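Local coordinates for protein glycoside Hydrolase (Bacteroides plebeius, PDB 5T3B) that belongs to glycoside hydrolase family 50, whose characterised members include beta-agarases, and probably hydrolyses glycosidic bonds in a polysaccharide, at residues 30-33 with 38-41; 70-75 with 472-477. All blocks are in the same frame, centred on the assembly; numbering follows the deposited sequence.

Contact 1: 30-33 with 38-41. With EDO (1,2-ethanediol), chain P.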
loop_
_atom_site.group_PDB
_atom_site.type_symbol
_atom_site.label_atom_id
_atom_site.label_comp_id
_atom_site.label_asym_id
_atom_site.label_seq_id
_atom_site.Cartn_x
_atom_site.Cartn_y
_atom_site.Cartn_z
ATOM N N ALA A 30 -11.900 -30.456 1.988
ATOM C CA ALA A 30 -11.393 -29.536 2.965
ATOM C C ALA A 30 -9.984 -29.873 3.380
ATOM O O ALA A 30 -9.660 -31.035 3.631
ATOM C CB ALA A 30 -12.306 -29.490 4.192
ATOM N N GLU A 31 -9.155 -28.813 3.483
ATOM C CA GLU A 31 -7.800 -28.926 3.977
ATOM C C GLU A 31 -7.456 -27.654 4.794
ATOM O O GLU A 31 -8.142 -26.651 4.687
ATOM C CB GLU A 31 -6.807 -29.185 2.876
ATOM C CG GLU A 31 -6.679 -28.081 1.887
ATOM C CD GLU A 31 -5.699 -28.386 0.735
ATOM O OE1 GLU A 31 -6.029 -29.109 -0.220
ATOM O OE2 GLU A 31 -4.547 -27.981 0.809
ATOM N N THR A 32 -6.413 -27.723 5.590
ATOM C CA THR A 32 -5.997 -26.610 6.410
ATOM C C THR A 32 -5.183 -25.624 5.540
ATOM O O THR A 32 -4.266 -26.000 4.842
ATOM C CB THR A 32 -5.137 -27.080 7.594
ATOM O OG1 THR A 32 -5.948 -28.003 8.323
ATOM C CG2 THR A 32 -4.785 -25.901 8.436
ATOM N N TYR A 33 -5.596 -24.359 5.577
ATOM C CA TYR A 33 -4.847 -23.349 4.791
ATOM C C TYR A 33 -3.435 -23.211 5.423
ATOM O O TYR A 33 -3.302 -23.204 6.655
ATOM C CB TYR A 33 -5.652 -22.071 4.789
ATOM C CG TYR A 33 -5.008 -21.004 3.917
ATOM C CD1 TYR A 33 -5.249 -20.959 2.552
ATOM C CD2 TYR A 33 -4.179 -20.026 4.453
ATOM C CE1 TYR A 33 -4.685 -19.974 1.761
ATOM C CE2 TYR A 33 -3.602 -19.049 3.655
ATOM C CZ TYR A 33 -3.860 -19.027 2.308
ATOM O OH TYR A 33 -3.327 -18.023 1.475
ATOM N N LYS A 38 -7.477 -22.456 10.147
ATOM C CA LYS A 38 -8.754 -22.618 9.450
ATOM C C LYS A 38 -8.646 -23.464 8.177
ATOM O O LYS A 38 -7.675 -23.379 7.425
ATOM C CB LYS A 38 -9.298 -21.267 9.073
ATOM C CG LYS A 38 -9.490 -20.317 10.228
ATOM C CD LYS A 38 -10.462 -20.839 11.292
ATOM C CE LYS A 38 -10.694 -19.725 12.289
ATOM N NZ LYS A 38 -11.453 -20.070 13.495
ATOM N N GLN A 39 -9.690 -24.258 7.973
ATOM C CA GLN A 39 -9.813 -25.053 6.817
ATOM C C GLN A 39 -10.541 -24.357 5.673
ATOM O O GLN A 39 -11.274 -23.389 5.894
ATOM C CB GLN A 39 -10.469 -26.393 7.120
ATOM C CG GLN A 39 -9.790 -27.311 8.099
ATOM C CD GLN A 39 -10.628 -28.643 8.098
ATOM O OE1 GLN A 39 -11.818 -28.630 8.369
ATOM N NE2 GLN A 39 -10.036 -29.692 7.626
ATOM N N TYR A 40 -10.309 -24.865 4.461
ATOM C CA TYR A 40 -11.019 -24.366 3.280
ATOM C C TYR A 40 -11.152 -25.464 2.294
ATOM O O TYR A 40 -10.380 -26.432 2.350
ATOM C CB TYR A 40 -10.305 -23.144 2.683
ATOM C CG TYR A 40 -9.064 -23.408 1.873
ATOM C CD1 TYR A 40 -7.911 -23.996 2.470
ATOM C CD2 TYR A 40 -9.014 -23.091 0.522
ATOM C CE1 TYR A 40 -6.753 -24.241 1.722
ATOM C CE2 TYR A 40 -7.856 -23.325 -0.217
ATOM C CZ TYR A 40 -6.750 -23.910 0.370
ATOM O OH TYR A 40 -5.614 -24.121 -0.401
ATOM N N GLN A 41 -12.099 -25.297 1.372
ATOM C CA GLN A 41 -12.183 -26.202 0.230
ATOM C C GLN A 41 -11.592 -25.526 -1.000
ATOM O O GLN A 41 -12.111 -24.524 -1.453
ATOM C CB GLN A 41 -13.605 -26.591 -0.014
ATOM C CG GLN A 41 -14.211 -27.363 1.106
ATOM C CD GLN A 41 -15.565 -27.839 0.703
ATOM O OE1 GLN A 41 -16.522 -27.162 0.972
ATOM N NE2 GLN A 41 -15.634 -28.961 -0.079
HETATM C C1 EDO P . -1.948 -21.928 -0.363
HETATM O O1 EDO P . -1.327 -20.665 -0.042
HETATM C C2 EDO P . -2.860 -21.733 -1.546
HETATM O O2 EDO P . -4.325 -21.790 -1.324
HETATM O O HOH W 1 -3.706 -25.381 0.773
#
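Glu31 and Tyr40 form the hydrogen-bonded pair of a small antiparallel beta hairpin that joins strand 31-32 to the start of strand 39-48. The backbone bonds come first. Glu31 N donates a hydrogen bond to Tyr40 O at 2.9 Å, and Tyr40 N donates one back to Glu31 O at 2.8 Å. Beyond the next pair, Thr32 and Gln39, Tyr33 N donates to Lys38 O at 2.9 Å. Thr32 and Gln39 are a non-hydrogen-bonded pair with their CA atoms only 4.1 Å apart; their side chains diverge, although Gln39 CG still brushes Thr32 OG1. Two CA-H...O contacts, from Ala30 to Tyr40 O and from Gln39 to Glu31 O, add to the backbone seam.

The aromatic contact is T-shaped. The edge of Tyr33 presents CD1 to one face of the Tyr40 ring, 3.7 Å from Tyr40 CE1 and offset toward the rim, with the two planes at 72°. On Tyr40, CG sits between the backbone N and the carbonyl carbon (chi1 77°), which carries the ring back over the partner strand. The Tyr33 ring also makes a cation-pi contact with Arg61.

Polar groups gather at the outer end of Tyr40. Glu31 runs alongside it in the same direction, its CG beside Tyr40 CE1, and a water donates to Glu31 OE2 at 2.7 Å while lying 2.6 Å from Tyr40 OH, in the plane of that ring. Glu31 OE1 is salt-bridged to Lys59, which probably helps keep the carboxylate ionised. A bound 1,2-ethanediol, probably from the crystallisation liquor and also bonded to Ser367 OG, donates from O2 to Tyr40 OH at 2.8 Å.

Contact 2: 70-75 with 472-477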
loop_
_atom_site.group_PDB
_atom_site.type_symbol
_atom_site.label_atom_id
_atom_site.label_comp_id
_atom_site.label_asym_id
_atom_site.label_seq_id
_atom_site.Cartn_x
_atom_site.Cartn_y
_atom_site.Cartn_z
ATOM N N GLU A 70 -19.831 -18.359 7.144
ATOM C CA GLU A 70 -20.831 -18.090 6.106
ATOM C C GLU A 70 -20.976 -16.574 5.988
ATOM O O GLU A 70 -21.013 -15.885 6.953
ATOM C CB GLU A 70 -22.185 -18.745 6.416
ATOM C CG GLU A 70 -22.077 -20.285 6.430
ATOM C CD GLU A 70 -21.664 -20.932 5.057
ATOM O OE1 GLU A 70 -22.012 -20.406 3.924
ATOM O OE2 GLU A 70 -20.956 -21.988 5.102
ATOM N N GLN A 71 -21.065 -16.085 4.765
ATOM C CA GLN A 71 -21.090 -14.630 4.534
ATOM C C GLN A 71 -22.208 -13.997 5.356
ATOM O O GLN A 71 -23.354 -14.369 5.251
ATOM C CB GLN A 71 -21.203 -14.331 3.069
ATOM C CG GLN A 71 -21.195 -12.872 2.756
ATOM C CD GLN A 71 -21.045 -12.539 1.303
ATOM O OE1 GLN A 71 -20.496 -13.295 0.502
ATOM N NE2 GLN A 71 -21.490 -11.327 0.973
ATOM N N GLN A 72 -21.834 -13.001 6.151
ATOM C CA GLN A 72 -22.738 -12.429 7.114
ATOM C C GLN A 72 -23.493 -11.231 6.567
ATOM O O GLN A 72 -24.723 -11.188 6.662
ATOM C CB GLN A 72 -22.019 -12.117 8.405
ATOM C CG GLN A 72 -21.481 -13.371 9.078
ATOM C CD GLN A 72 -20.856 -13.078 10.414
ATOM O OE1 GLN A 72 -21.024 -11.995 10.947
ATOM N NE2 GLN A 72 -20.130 -14.048 10.956
ATOM N N THR A 73 -22.763 -10.270 5.965
ATOM C CA THR A 73 -23.343 -9.112 5.372
ATOM C C THR A 73 -23.489 -9.435 3.893
ATOM O O THR A 73 -22.503 -9.731 3.195
ATOM C CB THR A 73 -22.442 -7.875 5.548
ATOM O OG1 THR A 73 -22.341 -7.631 6.952
ATOM C CG2 THR A 73 -23.006 -6.641 4.774
ATOM N N LYS A 74 -24.735 -9.355 3.408
ATOM C CA LYS A 74 -25.118 -9.913 2.109
ATOM C C LYS A 74 -25.605 -8.889 1.084
ATOM O O LYS A 74 -25.804 -9.253 -0.078
ATOM C CB LYS A 74 -26.134 -11.021 2.341
ATOM C CG LYS A 74 -25.743 -12.151 3.334
ATOM C CD LYS A 74 -26.917 -13.122 3.571
ATOM C CE LYS A 74 -26.784 -14.110 4.742
ATOM N NZ LYS A 74 -26.454 -13.495 6.081
ATOM N N THR A 75 -25.832 -7.644 1.506
ATOM C CA THR A 75 -26.311 -6.598 0.587
ATOM C C THR A 75 -25.591 -5.299 0.890
ATOM O O THR A 75 -25.108 -5.054 2.048
ATOM C CB THR A 75 -27.799 -6.359 0.739
ATOM O OG1 THR A 75 -28.085 -5.742 2.011
ATOM C CG2 THR A 75 -28.601 -7.667 0.563
ATOM N N VAL A 472 -15.133 -7.574 6.242
ATOM C CA VAL A 472 -13.841 -7.624 6.869
ATOM C C VAL A 472 -13.899 -7.708 8.397
ATOM O O VAL A 472 -13.082 -8.393 9.028
ATOM C CB VAL A 472 -12.870 -6.510 6.425
ATOM C CG1 VAL A 472 -12.499 -6.667 4.970
ATOM C CG2 VAL A 472 -13.451 -5.113 6.705
ATOM N N TYR A 473 -14.818 -6.957 8.998
ATOM C CA TYR A 473 -14.842 -6.902 10.451
ATOM C C TYR A 473 -15.266 -8.255 11.062
ATOM O O TYR A 473 -14.703 -8.719 12.041
ATOM C CB TYR A 473 -15.732 -5.748 10.933
ATOM C CG TYR A 473 -15.290 -4.398 10.423
ATOM C CD1 TYR A 473 -14.142 -3.787 10.911
ATOM C CD2 TYR A 473 -15.935 -3.762 9.389
ATOM C CE1 TYR A 473 -13.725 -2.535 10.464
ATOM C CE2 TYR A 473 -15.527 -2.547 8.901
ATOM C CZ TYR A 473 -14.391 -1.925 9.411
ATOM O OH TYR A 473 -13.929 -0.715 8.993
ATOM N N ASN A 474 -16.273 -8.884 10.445
ATOM C CA ASN A 474 -16.700 -10.188 10.965
ATOM C C ASN A 474 -15.769 -11.346 10.539
ATOM O O ASN A 474 -15.633 -12.330 11.258
ATOM C CB ASN A 474 -18.154 -10.440 10.729
ATOM C CG ASN A 474 -18.515 -10.652 9.274
ATOM O OD1 ASN A 474 -18.128 -11.675 8.669
ATOM N ND2 ASN A 474 -19.205 -9.709 8.695
ATOM N N LEU A 475 -15.050 -11.166 9.424
ATOM C CA LEU A 475 -14.014 -12.097 9.067
ATOM C C LEU A 475 -12.857 -12.059 10.087
ATOM O O LEU A 475 -12.283 -13.095 10.430
ATOM C CB LEU A 475 -13.516 -11.846 7.654
ATOM C CG LEU A 475 -14.418 -12.462 6.594
ATOM C CD1 LEU A 475 -14.157 -11.800 5.236
ATOM C CD2 LEU A 475 -14.260 -13.984 6.521
ATOM N N ILE A 476 -12.468 -10.860 10.454
ATOM C CA ILE A 476 -11.455 -10.688 11.490
ATOM C C ILE A 476 -11.894 -11.410 12.766
ATOM O O ILE A 476 -11.082 -12.039 13.424
ATOM C CB ILE A 476 -11.091 -9.208 11.661
ATOM C CG1 ILE A 476 -10.230 -8.803 10.466
ATOM C CG2 ILE A 476 -10.397 -8.962 13.009
ATOM C CD1 ILE A 476 -10.110 -7.308 10.335
ATOM N N ASP A 477 -13.140 -11.230 13.143
ATOM C CA ASP A 477 -13.645 -11.912 14.353
ATOM C C ASP A 477 -13.476 -13.427 14.194
ATOM O O ASP A 477 -13.073 -14.122 15.140
ATOM C CB ASP A 477 -15.097 -11.590 14.635
ATOM C CG ASP A 477 -15.311 -10.193 15.123
ATOM O OD1 ASP A 477 -14.400 -9.567 15.679
ATOM O OD2 ASP A 477 -16.444 -9.705 14.908
HETATM O O HOH W 2 -17.627 -13.835 12.491
#
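In the first turn of the C-terminal helix 472-480, Asn474 meets Gln72 in the irregular loop that leads into helix 76-82. This is a small surface contact between parts of the chain nearly 400 residues apart. Gln72 was modelled in two conformers, and what follows holds for one of them. Its CG lies beside the backbone N (chi1 -63°), and the extended chain beyond carries the amide out over that of Asn474. The two side chains run past each other in opposite directions, their amide groups stacked with planes 13° apart. Gln72 OE1 is 3.3 Å from Asn474 CB and equally close to Asn474 CG, a van der Waals contact of the oxygen with CB and the amide carbon. In this conformer a water completes the link, accepting from Gln72 NE2 at 2.9 Å and donating to Asn474 O at 2.8 Å. An alanine here would take away the amide that Gln72 lies over and leave just CB for Gln72 OE1 to touch, so the end of Gln72 would probably be freer to turn, though the water bridge to Asn474 O could remain.

Bonds within the loop help fix its shape. Gln71 NE2 donates to Thr73 O at 2.9 Å, nearly straight at the hydrogen and in its own amide plane, and it also reaches Asp467 OD1. Lys74 NZ curls back to Gln72 O at 2.9 Å, approaching from above the carbonyl plane.

Thr75 is the N-cap residue of helix 76-82, its OG1 accepting from Glu78 N, while Thr73 rests on Glu78 and Tyr79 of that helix. On helix 472-480, Val472 and Ile476 pack on Tyr122 of strand 120-126 and on Leu427 of helix 412-427, and Leu475 joins them on Leu427.

In the fold
Contact 1 closes before contact 2 opens: the hairpin of 30-33 and 38-41 is complete within a dozen residues, whereas 70-75 must wait for 472-477 at the far end of the chain. Their centres are 18 Å apart, on the same side of the chain's centre, and their nearest atoms come within about 6 Å without touching. The gap is spanned by neighbours: Gln39 and Gln41 make backbone hydrogen bonds to Val67 and Tyr65, just ahead of the loop at 70-75, and Lys38 forms a cation-pi pair with Tyr478 of helix 472-480. Together they place the N-terminal hairpin and the following loop beside the C-terminal helix, on one side of the molecule.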